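Local coordinates for protein cyanophage-like gp41-1 intein (Metagenome, PDB 6QAZ) that probably carries out protein splicing as a naturally split intein, excising itself and joining the flanking polypeptides by a peptide bond, at residues Tyr50-Lys58 with Val89-Ile100; Ser1-Gln12 with Phe119-Asn128. All coordinates share one frame; numbering follows the deposited sequence. Where two conformers were deposited one is given.

In the fold
The two contacts lie about 13 Å apart, centre to centre, in an all-beta chain with no helix. The centre of contact 2 is about 3 Å from the centre of the chain, with its S1-N128 end off to one side; contact 1 sits about 11 Å out, between strand 45-54 and the long strand 93-113. That strand also pairs with 5-6, so both contacts reach one sheet. The K90-E91 turn joins them: E91 OE2 lies 2.6 Å from Y120 OH, probably a hydrogen bond, and K90 NZ lies 2.9 Å from Q12 OE1. By family, the splice junctions are probably at A4 and N128, within contact 2; contact 1 lies farther out in the sheet.

Contact 1: Tyr50-Lys58 with Val89-Ile100; sequences YKITLEDGK and VKEMMLKKILKI
E55 leaves the end of strand 50-54 and reaches along the backbone of K96. Its CB lies beside L98 CD2 at 3.9 Å. CG, set between the backbone N and the carbonyl carbon (chi1 63°), lies over the K96 backbone, 3.7 Å from K96 N, and CD continues beside that N and K96 CB. At the tip OE2 accepts the K96 N-H at 2.8 Å, almost straight (178°) although the donor comes from well above the carboxylate plane; a water also donates to OE2. E55 N in turn donates to K96 O.

Strand 45-54 pairs antiparallel with the long strand 93-113, interrupted here by a classic beta bulge: L98 N bonds T53 O at 2.8 Å, K99 N reaches the same oxygen only weakly, and T53 N donates to K99 O. Past the bulge L54 sets CD1 against V89 CG1 at 3.5 Å and CD2 against I97 CG1 at 3.7 Å. I52 packs on I97 and lies side by side with I100. The chain then leaves through a type I turn, L54 to G57, and an Asx turn in which D56 OD1 accepts K58 N; D56 OD2 forms a salt bridge with K58 NZ at 2.7 Å.

E55 thus holds both polar backbone groups of K96, its carboxylate serving as acceptor; K95 NZ, 5.0 Å from E55 OE2 and not in contact, would add at most a mild, probably favourable field.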
# COMPACT_ATOMS: atom_id res chain seq x y z
N TYR A 50 -2.29 -11.08 -2.18
CA TYR A 50 -0.91 -11.36 -2.58
C TYR A 50 0.00 -10.70 -1.57
O TYR A 50 -0.25 -9.59 -1.12
CB TYR A 50 -0.59 -10.75 -3.94
CG TYR A 50 -1.43 -11.30 -5.05
CD1 TYR A 50 -2.73 -10.87 -5.24
CD2 TYR A 50 -0.94 -12.28 -5.90
CE1 TYR A 50 -3.55 -11.39 -6.20
CE2 TYR A 50 -1.74 -12.79 -6.92
CZ TYR A 50 -3.06 -12.38 -7.03
OH TYR A 50 -3.91 -12.86 -8.00
N LYS A 51 1.09 -11.38 -1.24
CA LYS A 51 2.13 -10.82 -0.36
C LYS A 51 3.34 -10.44 -1.19
O LYS A 51 3.91 -11.31 -1.88
CB LYS A 51 2.53 -11.81 0.73
CG LYS A 51 3.53 -11.25 1.72
CD LYS A 51 3.82 -12.18 2.85
CE LYS A 51 4.29 -13.54 2.40
NZ LYS A 51 4.84 -14.31 3.54
N ILE A 52 3.77 -9.21 -1.06
CA ILE A 52 5.03 -8.72 -1.65
C ILE A 52 6.05 -8.63 -0.54
O ILE A 52 5.78 -7.99 0.48
CB ILE A 52 4.79 -7.35 -2.31
CG1 ILE A 52 3.73 -7.44 -3.38
CG2 ILE A 52 6.10 -6.81 -2.83
CD1 ILE A 52 3.31 -6.12 -3.95
N THR A 53 7.21 -9.24 -0.72
CA THR A 53 8.31 -9.20 0.25
C THR A 53 9.51 -8.54 -0.39
O THR A 53 9.93 -8.96 -1.50
CB THR A 53 8.70 -10.60 0.74
OG1 THR A 53 7.53 -11.25 1.26
CG2 THR A 53 9.79 -10.57 1.78
N LEU A 54 10.08 -7.54 0.27
CA LEU A 54 11.25 -6.82 -0.24
C LEU A 54 12.53 -7.38 0.36
O LEU A 54 12.53 -8.13 1.35
CB LEU A 54 11.13 -5.33 0.09
CG LEU A 54 9.85 -4.65 -0.40
CD1 LEU A 54 9.93 -3.18 -0.12
CD2 LEU A 54 9.58 -4.92 -1.87
N GLU A 55 13.65 -6.95 -0.21
CA GLU A 55 14.98 -7.49 0.18
C GLU A 55 15.36 -7.07 1.60
O GLU A 55 16.28 -7.71 2.15
CB GLU A 55 16.03 -7.09 -0.83
CG GLU A 55 16.24 -5.63 -0.91
CD GLU A 55 17.35 -5.20 -1.85
OE1 GLU A 55 18.39 -5.92 -1.95
OE2 GLU A 55 17.16 -4.22 -2.60
N ASP A 56 14.74 -6.06 2.18
CA ASP A 56 14.96 -5.66 3.58
C ASP A 56 13.95 -6.32 4.53
O ASP A 56 13.91 -5.94 5.72
CB ASP A 56 14.97 -4.15 3.72
CG ASP A 56 13.65 -3.53 3.36
OD1 ASP A 56 12.69 -4.25 3.03
OD2 ASP A 56 13.59 -2.26 3.42
N GLY A 57 13.18 -7.27 4.03
CA GLY A 57 12.21 -7.97 4.86
C GLY A 57 10.82 -7.38 4.86
O GLY A 57 9.88 -8.07 5.27
N LYS A 58 10.66 -6.12 4.45
CA LYS A 58 9.35 -5.49 4.56
C LYS A 58 8.35 -6.23 3.68
O LYS A 58 8.67 -6.67 2.57
CB LYS A 58 9.42 -4.02 4.18
CG LYS A 58 10.27 -3.17 5.09
CD LYS A 58 10.26 -1.74 4.67
CE LYS A 58 11.04 -0.78 5.53
NZ LYS A 58 12.45 -1.14 5.65
N VAL A 89 10.93 2.48 -0.20
CA VAL A 89 10.67 2.34 1.24
C VAL A 89 10.98 3.66 1.90
O VAL A 89 11.61 4.54 1.34
CB VAL A 89 11.46 1.18 1.87
CG1 VAL A 89 11.10 -0.11 1.19
CG2 VAL A 89 12.94 1.43 1.94
N LYS A 90 10.54 3.81 3.12
CA LYS A 90 10.73 5.11 3.78
C LYS A 90 12.23 5.33 3.91
O LYS A 90 12.93 4.44 4.34
CB LYS A 90 9.96 5.20 5.09
CG LYS A 90 9.87 6.59 5.69
CD LYS A 90 8.98 6.65 6.93
CE LYS A 90 9.24 7.88 7.77
NZ LYS A 90 8.61 7.76 9.10
N GLU A 91 12.81 6.49 3.62
CA GLU A 91 12.39 7.61 2.80
C GLU A 91 13.04 7.54 1.41
O GLU A 91 14.25 7.88 1.17
CB GLU A 91 12.85 8.93 3.40
CG GLU A 91 12.03 10.12 2.93
CD GLU A 91 10.54 9.96 3.20
OE1 GLU A 91 10.17 9.76 4.35
OE2 GLU A 91 9.80 9.99 2.27
N MET A 92 12.18 7.23 0.47
CA MET A 92 12.43 7.08 -0.97
C MET A 92 13.70 6.28 -1.25
O MET A 92 14.39 6.61 -2.18
CB MET A 92 12.45 8.46 -1.61
CG MET A 92 11.11 9.16 -1.54
SD MET A 92 9.86 8.22 -2.36
CE MET A 92 10.24 8.42 -4.09
N MET A 93 13.91 5.19 -0.54
CA MET A 93 15.04 4.27 -0.83
C MET A 93 14.55 3.10 -1.70
O MET A 93 13.56 2.52 -1.32
CB MET A 93 15.65 3.70 0.47
CG MET A 93 16.17 4.77 1.39
SD MET A 93 17.56 5.71 0.71
CE MET A 93 18.84 4.47 0.79
N LEU A 94 15.20 2.76 -2.80
CA LEU A 94 14.74 1.65 -3.65
C LEU A 94 15.12 0.32 -3.02
O LEU A 94 16.26 0.15 -2.58
CB LEU A 94 15.40 1.80 -5.00
CG LEU A 94 14.81 2.90 -5.86
CD1 LEU A 94 15.78 3.32 -6.96
CD2 LEU A 94 13.46 2.49 -6.43
N LYS A 95 14.19 -0.61 -3.00
CA LYS A 95 14.44 -1.97 -2.50
C LYS A 95 13.82 -2.97 -3.45
O LYS A 95 12.66 -2.83 -3.88
CB LYS A 95 13.88 -2.15 -1.09
CG LYS A 95 14.60 -1.35 -0.03
CD LYS A 95 16.02 -1.79 0.23
CE LYS A 95 16.75 -0.85 1.15
NZ LYS A 95 18.13 -1.31 1.36
N LYS A 96 14.58 -4.00 -3.76
CA LYS A 96 14.11 -5.07 -4.67
C LYS A 96 12.96 -5.85 -4.06
O LYS A 96 13.01 -6.23 -2.89
CB LYS A 96 15.27 -6.03 -4.94
CG LYS A 96 16.47 -5.62 -5.78
CD LYS A 96 16.21 -5.85 -7.21
CE LYS A 96 17.27 -5.21 -8.07
NZ LYS A 96 18.59 -5.89 -7.94
N ILE A 97 12.01 -6.20 -4.91
CA ILE A 97 11.01 -7.23 -4.60
C ILE A 97 11.68 -8.59 -4.70
O ILE A 97 12.18 -8.95 -5.77
CB ILE A 97 9.81 -7.14 -5.54
CG1 ILE A 97 9.08 -5.80 -5.39
CG2 ILE A 97 8.85 -8.30 -5.27
CD1 ILE A 97 7.99 -5.59 -6.43
N LEU A 98 11.70 -9.32 -3.61
CA LEU A 98 12.23 -10.70 -3.61
C LEU A 98 11.16 -11.70 -4.05
O LEU A 98 11.53 -12.69 -4.72
CB LEU A 98 12.70 -11.09 -2.23
CG LEU A 98 13.94 -10.43 -1.69
CD1 LEU A 98 14.33 -11.11 -0.40
CD2 LEU A 98 15.10 -10.46 -2.65
N LYS A 99 9.92 -11.52 -3.62
CA LYS A 99 8.87 -12.51 -3.80
C LYS A 99 7.56 -11.80 -3.95
O LYS A 99 7.31 -10.86 -3.21
CB LYS A 99 8.73 -13.48 -2.61
CG LYS A 99 9.95 -14.22 -2.17
CD LYS A 99 9.66 -14.95 -0.90
CE LYS A 99 10.95 -15.17 -0.12
NZ LYS A 99 10.82 -16.17 0.95
N ILE A 100 6.70 -12.35 -4.78
CA ILE A 100 5.26 -12.06 -4.75
C ILE A 100 4.56 -13.40 -4.65
O ILE A 100 4.80 -14.30 -5.48
CB ILE A 100 4.82 -11.27 -5.97
CG1 ILE A 100 5.64 -9.98 -6.09
CG2 ILE A 100 3.32 -10.99 -5.86
CD1 ILE A 100 5.18 -9.01 -7.12
O HOH W 1 18.27 -2.27 -3.99
O HOH W 2 12.60 2.13 5.45

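Contact 2: Ser1-Gln12 with Phe119-Asn128; sequences SGGALDLKTQVQ and FYANDILTHN
S1, at the head of the chain, comes up against its very end: OG lies in the ring plane of H127, at the edge, 3.1 Å from CE1, and its CB is beside the terminal carboxylate of N128, 3.4 Å from OXT. S1 OG stands anti to the carbonyl carbon (chi1 -50°), which brings the oxygen to the edge of the ring. S1 to G3 are probably a leader ahead of the intein proper, with A4 at its first position. H127 ND1 donates to N128 OXT at 2.8 Å, close to its own ring plane, and a water bridges OXT to G2 O. The imidazole N-H and the water grip OXT; the S1 side chain lies alongside.

Further along, N122 clasps Q10. Its side-chain OD1 takes the Q10 N-H at 2.9 Å, nearly straight (175°) but with the donor tilted 31° from the amide carbonyl plane, while N122 N donates to Q10 O at 2.8 Å. One water links Q10 OE1 to N122 OD1, and N122 ND2 is held by E59 O.

This is the horseshoe-like Hint fold of inteins, in which the C-terminal hairpin, here 118-121 with 124-127 joined by a type I' turn, lies against the N-terminal arm. Inteins as a rule end in asparagine, often preceded by histidine, as this chain does.

F119 takes two aliphatic groups: L5 CD1 arrives at the ring edge, 3.9 Å from CZ, and V11 CG1 comes obliquely towards CD1. T9 CG2 presses on A121 CB at 3.6 Å, and V29 and I111 close round F119.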
# COMPACT_ATOMS: atom_id res chain seq x y z
N SER A 1 -9.14 4.56 -5.97
CA SER A 1 -8.59 3.52 -6.83
C SER A 1 -9.21 2.19 -6.44
O SER A 1 -9.65 2.04 -5.29
CB SER A 1 -7.09 3.44 -6.69
OG SER A 1 -6.46 4.68 -6.82
N GLY A 2 -9.14 1.34 -7.45
CA GLY A 2 -9.42 -0.08 -7.33
C GLY A 2 -8.35 -0.81 -6.56
O GLY A 2 -7.22 -0.33 -6.33
N GLY A 3 -8.71 -2.01 -6.16
CA GLY A 3 -7.91 -2.86 -5.29
C GLY A 3 -7.90 -2.38 -3.86
O GLY A 3 -8.66 -1.50 -3.51
N ALA A 4 -7.03 -2.95 -3.04
CA ALA A 4 -7.20 -2.88 -1.59
C ALA A 4 -6.01 -3.52 -0.89
O ALA A 4 -5.19 -4.23 -1.50
CB ALA A 4 -8.52 -3.51 -1.21
N LEU A 5 -5.94 -3.28 0.41
CA LEU A 5 -4.83 -3.65 1.28
C LEU A 5 -5.34 -4.49 2.45
O LEU A 5 -6.46 -4.34 2.94
CB LEU A 5 -4.16 -2.40 1.83
CG LEU A 5 -3.41 -1.57 0.80
CD1 LEU A 5 -2.91 -0.27 1.38
CD2 LEU A 5 -2.29 -2.30 0.19
N ASP A 6 -4.45 -5.33 3.00
CA ASP A 6 -4.80 -6.10 4.20
C ASP A 6 -5.23 -5.19 5.33
O ASP A 6 -4.64 -4.11 5.54
CB ASP A 6 -3.62 -6.95 4.61
CG ASP A 6 -3.98 -7.92 5.70
OD1 ASP A 6 -4.69 -8.88 5.37
OD2 ASP A 6 -3.61 -7.67 6.87
N LEU A 7 -6.18 -5.64 6.13
CA LEU A 7 -6.70 -4.85 7.26
C LEU A 7 -5.62 -4.46 8.27
O LEU A 7 -5.78 -3.41 8.91
CB LEU A 7 -7.74 -5.65 8.04
CG LEU A 7 -9.20 -5.39 7.66
CD1 LEU A 7 -9.47 -5.94 6.30
CD2 LEU A 7 -10.13 -6.02 8.69
N LYS A 8 -4.59 -5.26 8.44
CA LYS A 8 -3.58 -5.03 9.48
C LYS A 8 -2.41 -4.22 8.95
O LYS A 8 -1.46 -3.96 9.71
CB LYS A 8 -3.11 -6.35 10.06
CG LYS A 8 -4.26 -7.10 10.74
CD LYS A 8 -3.96 -8.17 11.69
CE LYS A 8 -2.94 -7.87 12.78
NZ LYS A 8 -3.42 -7.17 14.00
N THR A 9 -2.45 -3.79 7.70
CA THR A 9 -1.41 -2.90 7.16
C THR A 9 -1.31 -1.66 8.04
O THR A 9 -2.35 -1.05 8.33
CB THR A 9 -1.80 -2.47 5.75
OG1 THR A 9 -2.04 -3.62 4.91
CG2 THR A 9 -0.73 -1.63 5.11
N GLN A 10 -0.12 -1.25 8.41
CA GLN A 10 0.06 -0.06 9.24
C GLN A 10 0.39 1.16 8.39
O GLN A 10 1.18 1.11 7.46
CB GLN A 10 1.11 -0.26 10.31
CG GLN A 10 0.63 -1.19 11.41
CD GLN A 10 1.72 -1.40 12.43
OE1 GLN A 10 2.77 -1.98 12.12
NE2 GLN A 10 1.53 -0.89 13.64
N VAL A 11 -0.24 2.26 8.75
CA VAL A 11 0.02 3.59 8.14
C VAL A 11 0.37 4.54 9.28
O VAL A 11 -0.01 4.32 10.44
CB VAL A 11 -1.18 4.07 7.32
CG1 VAL A 11 -1.45 3.12 6.18
CG2 VAL A 11 -2.42 4.27 8.17
N GLN A 12 1.10 5.59 8.96
CA GLN A 12 1.60 6.54 9.95
C GLN A 12 0.70 7.78 9.97
O GLN A 12 0.62 8.48 8.95
CB GLN A 12 3.03 6.86 9.56
CG GLN A 12 3.78 7.55 10.67
CD GLN A 12 5.25 7.65 10.39
OE1 GLN A 12 5.84 6.94 9.58
NE2 GLN A 12 5.86 8.56 11.10
N PHE A 119 0.90 6.89 0.18
CA PHE A 119 1.18 6.83 1.61
C PHE A 119 2.11 5.66 1.86
O PHE A 119 2.13 4.67 1.11
CB PHE A 119 -0.08 6.74 2.48
CG PHE A 119 -1.05 5.63 2.17
CD1 PHE A 119 -0.91 4.37 2.71
CD2 PHE A 119 -2.12 5.86 1.37
CE1 PHE A 119 -1.83 3.37 2.45
CE2 PHE A 119 -3.05 4.88 1.14
CZ PHE A 119 -2.88 3.61 1.64
N TYR A 120 2.86 5.74 2.95
CA TYR A 120 3.67 4.60 3.39
C TYR A 120 2.78 3.58 4.11
O TYR A 120 2.00 3.92 5.02
CB TYR A 120 4.78 5.07 4.33
CG TYR A 120 5.91 5.80 3.61
CD1 TYR A 120 6.76 5.12 2.76
CD2 TYR A 120 6.13 7.16 3.75
CE1 TYR A 120 7.79 5.73 2.08
CE2 TYR A 120 7.18 7.79 3.07
CZ TYR A 120 8.01 7.06 2.23
OH TYR A 120 9.07 7.61 1.54
N ALA A 121 2.92 2.34 3.73
CA ALA A 121 2.13 1.21 4.24
C ALA A 121 3.14 0.15 4.65
O ALA A 121 3.89 -0.34 3.79
CB ALA A 121 1.18 0.73 3.16
N ASN A 122 3.23 -0.14 5.93
CA ASN A 122 4.35 -0.99 6.43
C ASN A 122 5.70 -0.44 5.95
O ASN A 122 6.62 -1.21 5.65
CB ASN A 122 4.17 -2.44 6.05
CG ASN A 122 2.89 -3.04 6.55
OD1 ASN A 122 2.28 -2.57 7.51
ND2 ASN A 122 2.48 -4.10 5.92
N ASP A 123 5.82 0.88 5.87
CA ASP A 123 7.07 1.56 5.48
C ASP A 123 7.41 1.38 4.00
O ASP A 123 8.50 1.74 3.59
CB ASP A 123 8.25 1.20 6.36
CG ASP A 123 8.10 1.63 7.78
OD1 ASP A 123 7.59 2.72 7.99
OD2 ASP A 123 8.56 0.90 8.68
N ILE A 124 6.45 0.90 3.19
CA ILE A 124 6.59 0.78 1.73
C ILE A 124 5.71 1.85 1.11
O ILE A 124 4.54 1.96 1.45
CB ILE A 124 6.15 -0.62 1.25
CG1 ILE A 124 6.99 -1.71 1.92
CG2 ILE A 124 6.22 -0.69 -0.26
CD1 ILE A 124 6.53 -3.11 1.63
N LEU A 125 6.25 2.63 0.18
CA LEU A 125 5.43 3.66 -0.47
C LEU A 125 4.44 2.98 -1.41
O LEU A 125 4.81 2.19 -2.30
CB LEU A 125 6.32 4.63 -1.23
CG LEU A 125 5.62 5.90 -1.70
CD1 LEU A 125 5.10 6.76 -0.56
CD2 LEU A 125 6.60 6.71 -2.54
N THR A 126 3.16 3.27 -1.22
CA THR A 126 2.10 2.67 -2.02
C THR A 126 1.15 3.75 -2.50
O THR A 126 1.12 4.86 -1.97
CB THR A 126 1.40 1.55 -1.26
OG1 THR A 126 0.66 0.75 -2.19
CG2 THR A 126 0.43 2.03 -0.22
N HIS A 127 0.41 3.43 -3.55
CA HIS A 127 -0.68 4.30 -4.00
C HIS A 127 -1.92 3.94 -3.21
O HIS A 127 -2.05 2.78 -2.77
CB HIS A 127 -0.83 4.10 -5.49
CG HIS A 127 -1.74 5.03 -6.15
ND1 HIS A 127 -3.11 4.94 -6.10
CD2 HIS A 127 -1.46 6.12 -6.88
CE1 HIS A 127 -3.62 5.95 -6.81
NE2 HIS A 127 -2.64 6.65 -7.32
N ASN A 128 -2.80 4.88 -3.04
CA ASN A 128 -4.06 4.57 -2.36
C ASN A 128 -4.78 3.45 -3.09
O ASN A 128 -5.46 2.64 -2.43
CB ASN A 128 -4.87 5.82 -2.03
CG ASN A 128 -5.33 6.75 -3.14
OD1 ASN A 128 -5.54 7.94 -2.88
ND2 ASN A 128 -5.56 6.26 -4.34
OXT ASN A 128 -4.65 3.41 -4.35
O HOH W 3 -4.33 1.18 -5.93
O HOH W 4 -0.05 -5.59 4.54
O HOH W 5 3.96 2.82 7.13
O HOH W 6 3.51 -3.11 9.88
O HOH W 7 1.49 6.28 6.20
O HOH W 8 5.71 4.88 7.58